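Local coordinates for sensor protein (Vibrio cholerae, PDB 3BY9) that is the periplasmic sensor domain of the histidine kinase DctB, binding C4-dicarboxylates such as succinate and probably passing the signal to a histidine-autophosphorylating kinase region, at residues A[190-193]-A[194-197]; A[201-204]-A[205-208]. One frame throughout, in Å; residues are numbered along the deposited sequence.

Contact 1: residues A[190-193]-A[194-197]; sequences DLSP and AQLN
Q195 reaches back along the chain to S192, and its side chain can be followed atom by atom. Q195 CB lies 3.5 Å from S192 O, at the start of the first turn. From there CG turns beside the backbone N, anti to the carbonyl carbon (chi1 -74°), which brings Q195 CG within 3.3 Å of S192 OG; the chain then stays extended to CD. At the tip, Q195 OE1 accepts from S192 N at 2.8 Å. The geometry supports this bond: N-H...O is 169°, and S192 N lies in the plane of the amide carbonyl, on a lone pair. Beyond it, Q195 NE2 passes near the CD2 methyl of L191.

S192 answers in the other direction. Placed between its own backbone N and carbonyl carbon, S192 OG accepts from Q195 N at 3.1 Å, a more bent bond. These reciprocal side-chain-to-backbone bonds define a capping box, with S192 as the N-cap of helix 193-202, and they occupy two N-H groups at a helix start. Helical pairing begins at once, L196 N binding S192 O at 2.9 Å and N197 N binding P193 O.

L191 packs against Q195 and L196. L191 CD2 meets Q195 OE1 at 3.5 Å, the two side chains crossing at about a right angle, while L191 CD1 touches L196 CD2 at 4.0 Å, an apolar contact between a residue just before the cap and one in the first turn. Upstream, D190 is tied through OD1 to S212 OG.

Contact 2: residues A[201-204]-A[205-208]; sequences QSQQ and YLDS
Helix 193-202 ends where Q203 takes positive phi (62°), and the chain then folds through a type I turn from Q203 to L206 and a type II' turn from Y205 to S208. The first turn is closed by L206 N bonding to Q203 O at 2.9 Å, with the donor standing well above the carbonyl plane. The second is closed at Y205 O, which accepts from both S208 N and S208 OG, the hydroxyl at 2.7 Å.

The Q203 side chain reaches past the first turn to D207; bent at chi2 (-73°), it brings Q203 NE2 to D207 OD1 in a nearly straight bond of 3.0 Å. The acceptor lies in the amide plane of Q203, whereas the carboxylate is met on its anti side and from out of its plane, and the two planes are steeply inclined. NE2 also bonds to R200 O on the helix.

Q204 and Y205 run side by side, pointing the same way. Q204 CG sits over one face of the Y205 ring, 4.0 Å from its centroid and 17° off the normal, a CH-pi contact, and the Q204 amide is almost parallel to the ring. Both polar ends are engaged elsewhere: Q204 NE2 with F119 O, Y205 OH with D170 OD2. Ahead of them, S202 OG accepts from Q204 N at 3.1 Å, forming an ST turn.

L206 packs on R104 and S123, residues that bind succinate. The L206 side chain comes within about 6 Å of a bound succinate molecule. The bonds at Q203 O and Y205 O define the two turns that place L206, so the contact sets an apolar side chain, carried on a hydrogen-bonded turn, beside the ligand pocket.

In the fold
The two contacts come in series along the chain and bracket helix 193-202: contact 1 caps its N-terminus at the end of the loop that follows strand 175-176, and contact 2 leads the chain out of the helix's C-terminal end into the loop before strand 223-226. Their centres are about 13 Å apart, on the same side of the chain's centre, and beyond the helix they share no touch. The centre of contact 1, about 21 Å from that of the chain, is peripheral and away from the annotated sites. Contact 2 lies further in, against strand 116-121 at the edge of the five-stranded sheet, close to the succinate-binding residues. One short helix thus links an outlying loop to the ligand-binding part of the sensor domain.

Contact 1: residues A[190-193]-A[194-197]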
loop_
_atom_site.group_PDB
_atom_site.type_symbol
_atom_site.label_atom_id
_atom_site.label_comp_id
_atom_site.label_asym_id
_atom_site.label_seq_id
_atom_site.Cartn_x
_atom_site.Cartn_y
_atom_site.Cartn_z
ATOM N N ASP A 190 18.775 -4.684 -10.266
ATOM C CA ASP A 190 18.411 -5.904 -10.959
ATOM C C ASP A 190 17.982 -7.025 -10.006
ATOM O O ASP A 190 18.535 -7.165 -8.905
ATOM C CB ASP A 190 19.591 -6.424 -11.807
ATOM C CG ASP A 190 20.017 -5.468 -12.915
ATOM O OD1 ASP A 190 19.307 -4.490 -13.216
ATOM O OD2 ASP A 190 21.093 -5.722 -13.508
ATOM N N LEU A 191 16.991 -7.799 -10.458
ATOM C CA LEU A 191 16.436 -8.921 -9.703
ATOM C C LEU A 191 16.633 -10.196 -10.537
ATOM O O LEU A 191 16.632 -10.156 -11.777
ATOM C CB LEU A 191 14.925 -8.739 -9.466
ATOM C CG LEU A 191 14.588 -7.587 -8.502
ATOM C CD1 LEU A 191 13.058 -7.389 -8.415
ATOM C CD2 LEU A 191 15.142 -7.918 -7.155
ATOM N N SER A 192 16.746 -11.319 -9.859
ATOM C CA SER A 192 16.947 -12.570 -10.586
ATOM C C SER A 192 15.600 -13.123 -11.068
ATOM O O SER A 192 14.549 -12.710 -10.587
ATOM C CB SER A 192 17.601 -13.566 -9.646
ATOM O OG SER A 192 16.642 -13.981 -8.686
ATOM N N PRO A 193 15.600 -14.059 -12.048
ATOM C CA PRO A 193 14.339 -14.623 -12.528
ATOM C C PRO A 193 13.540 -15.239 -11.397
ATOM O O PRO A 193 12.318 -15.221 -11.397
ATOM C CB PRO A 193 14.783 -15.716 -13.509
ATOM C CG PRO A 193 16.028 -15.112 -14.124
ATOM C CD PRO A 193 16.740 -14.472 -12.915
ATOM N N ALA A 194 14.259 -15.781 -10.428
ATOM C CA ALA A 194 13.596 -16.426 -9.318
ATOM C C ALA A 194 12.903 -15.367 -8.467
ATOM O O ALA A 194 11.791 -15.602 -7.975
ATOM C CB ALA A 194 14.612 -17.202 -8.488
ATOM N N GLN A 195 13.554 -14.212 -8.303
ATOM C CA GLN A 195 12.967 -13.141 -7.476
ATOM C C GLN A 195 11.756 -12.603 -8.182
ATOM O O GLN A 195 10.708 -12.344 -7.545
ATOM C CB GLN A 195 13.986 -12.022 -7.214
ATOM C CG GLN A 195 15.059 -12.440 -6.193
ATOM C CD GLN A 195 16.185 -11.437 -6.088
ATOM O OE1 GLN A 195 16.759 -11.025 -7.093
ATOM N NE2 GLN A 195 16.512 -11.035 -4.863
ATOM N N LEU A 196 11.876 -12.430 -9.493
ATOM C CA LEU A 196 10.746 -11.936 -10.258
ATOM C C LEU A 196 9.601 -12.937 -10.231
ATOM O O LEU A 196 8.434 -12.561 -10.213
ATOM C CB LEU A 196 11.161 -11.650 -11.690
ATOM C CG LEU A 196 12.088 -10.437 -11.753
ATOM C CD1 LEU A 196 12.726 -10.355 -13.155
ATOM C CD2 LEU A 196 11.274 -9.178 -11.493
ATOM N N ASN A 197 9.917 -14.230 -10.207
ATOM C CA ASN A 197 8.830 -15.217 -10.186
ATOM C C ASN A 197 8.086 -15.161 -8.841
ATOM O O ASN A 197 6.849 -15.321 -8.798
ATOM C CB ASN A 197 9.382 -16.640 -10.424
ATOM C CG ASN A 197 8.310 -17.684 -10.285
ATOM O OD1 ASN A 197 7.369 -17.734 -11.089
ATOM N ND2 ASN A 197 8.414 -18.506 -9.247
#

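Contact 2: residues A[201-204]-A[205-208]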
loop_
_atom_site.group_PDB
_atom_site.type_symbol
_atom_site.label_atom_id
_atom_site.label_comp_id
_atom_site.label_asym_id
_atom_site.label_seq_id
_atom_site.Cartn_x
_atom_site.Cartn_y
_atom_site.Cartn_z
ATOM N N GLN A 201 4.156 -14.520 -8.379
ATOM C CA GLN A 201 3.281 -15.449 -7.679
ATOM C C GLN A 201 2.498 -14.788 -6.556
ATOM O O GLN A 201 1.338 -15.153 -6.322
ATOM C CB GLN A 201 4.069 -16.654 -7.134
ATOM C CG GLN A 201 4.708 -17.475 -8.259
ATOM C CD GLN A 201 3.800 -17.654 -9.490
ATOM O OE1 GLN A 201 4.289 -17.748 -10.618
ATOM N NE2 GLN A 201 2.483 -17.716 -9.274
ATOM N N SER A 202 3.114 -13.822 -5.881
ATOM C CA SER A 202 2.415 -13.124 -4.779
ATOM C C SER A 202 1.224 -12.337 -5.250
ATOM O O SER A 202 0.273 -12.115 -4.462
ATOM C CB SER A 202 3.339 -12.156 -4.045
ATOM O OG SER A 202 3.578 -10.959 -4.802
ATOM N N GLN A 203 1.252 -11.922 -6.516
ATOM C CA GLN A 203 0.209 -11.106 -7.120
ATOM C C GLN A 203 0.025 -9.741 -6.460
ATOM O O GLN A 203 -0.969 -9.057 -6.750
ATOM C CB GLN A 203 -1.145 -11.857 -7.182
ATOM C CG GLN A 203 -1.177 -12.963 -8.280
ATOM C CD GLN A 203 -1.254 -12.421 -9.716
ATOM O OE1 GLN A 203 -2.230 -11.783 -10.123
ATOM N NE2 GLN A 203 -0.210 -12.692 -10.495
ATOM N N GLN A 204 1.015 -9.343 -5.663
ATOM C CA GLN A 204 0.986 -8.037 -5.003
ATOM C C GLN A 204 0.868 -6.936 -6.048
ATOM O O GLN A 204 0.172 -5.947 -5.800
ATOM C CB GLN A 204 2.238 -7.821 -4.172
ATOM C CG GLN A 204 2.182 -6.522 -3.303
ATOM C CD GLN A 204 3.160 -6.592 -2.152
ATOM O OE1 GLN A 204 4.178 -7.305 -2.234
ATOM N NE2 GLN A 204 2.885 -5.851 -1.070
ATOM N N TYR A 205 1.537 -7.117 -7.200
ATOM C CA TYR A 205 1.441 -6.149 -8.312
ATOM C C TYR A 205 0.809 -6.852 -9.525
ATOM O O TYR A 205 1.124 -6.518 -10.680
ATOM C CB TYR A 205 2.827 -5.590 -8.688
ATOM C CG TYR A 205 3.558 -5.071 -7.482
ATOM C CD1 TYR A 205 3.027 -4.015 -6.721
ATOM C CD2 TYR A 205 4.707 -5.685 -7.029
ATOM C CE1 TYR A 205 3.636 -3.604 -5.539
ATOM C CE2 TYR A 205 5.312 -5.292 -5.876
ATOM C CZ TYR A 205 4.773 -4.240 -5.123
ATOM O OH TYR A 205 5.393 -3.827 -3.977
ATOM N N LEU A 206 -0.122 -7.764 -9.251
ATOM C CA LEU A 206 -0.823 -8.518 -10.281
ATOM C C LEU A 206 0.217 -9.122 -11.243
ATOM O O LEU A 206 1.209 -9.719 -10.761
ATOM C CB LEU A 206 -1.814 -7.635 -11.008
ATOM C CG LEU A 206 -2.776 -6.894 -10.023
ATOM C CD1 LEU A 206 -3.797 -6.039 -10.735
ATOM C CD2 LEU A 206 -3.483 -7.898 -9.121
ATOM N N ASP A 207 -0.009 -8.970 -12.558
ATOM C CA ASP A 207 0.938 -9.508 -13.562
ATOM C C ASP A 207 1.853 -8.415 -14.131
ATOM O O ASP A 207 2.327 -8.500 -15.288
ATOM C CB ASP A 207 0.190 -10.133 -14.744
ATOM C CG ASP A 207 -0.690 -11.291 -14.351
ATOM O OD1 ASP A 207 -0.320 -12.054 -13.441
ATOM O OD2 ASP A 207 -1.747 -11.469 -15.003
ATOM N N SER A 208 2.116 -7.404 -13.329
ATOM C CA SER A 208 2.951 -6.304 -13.772
ATOM C C SER A 208 4.340 -6.744 -14.078
ATOM O O SER A 208 4.936 -7.522 -13.330
ATOM C CB SER A 208 3.087 -5.198 -12.681
ATOM O OG SER A 208 1.849 -4.603 -12.379
#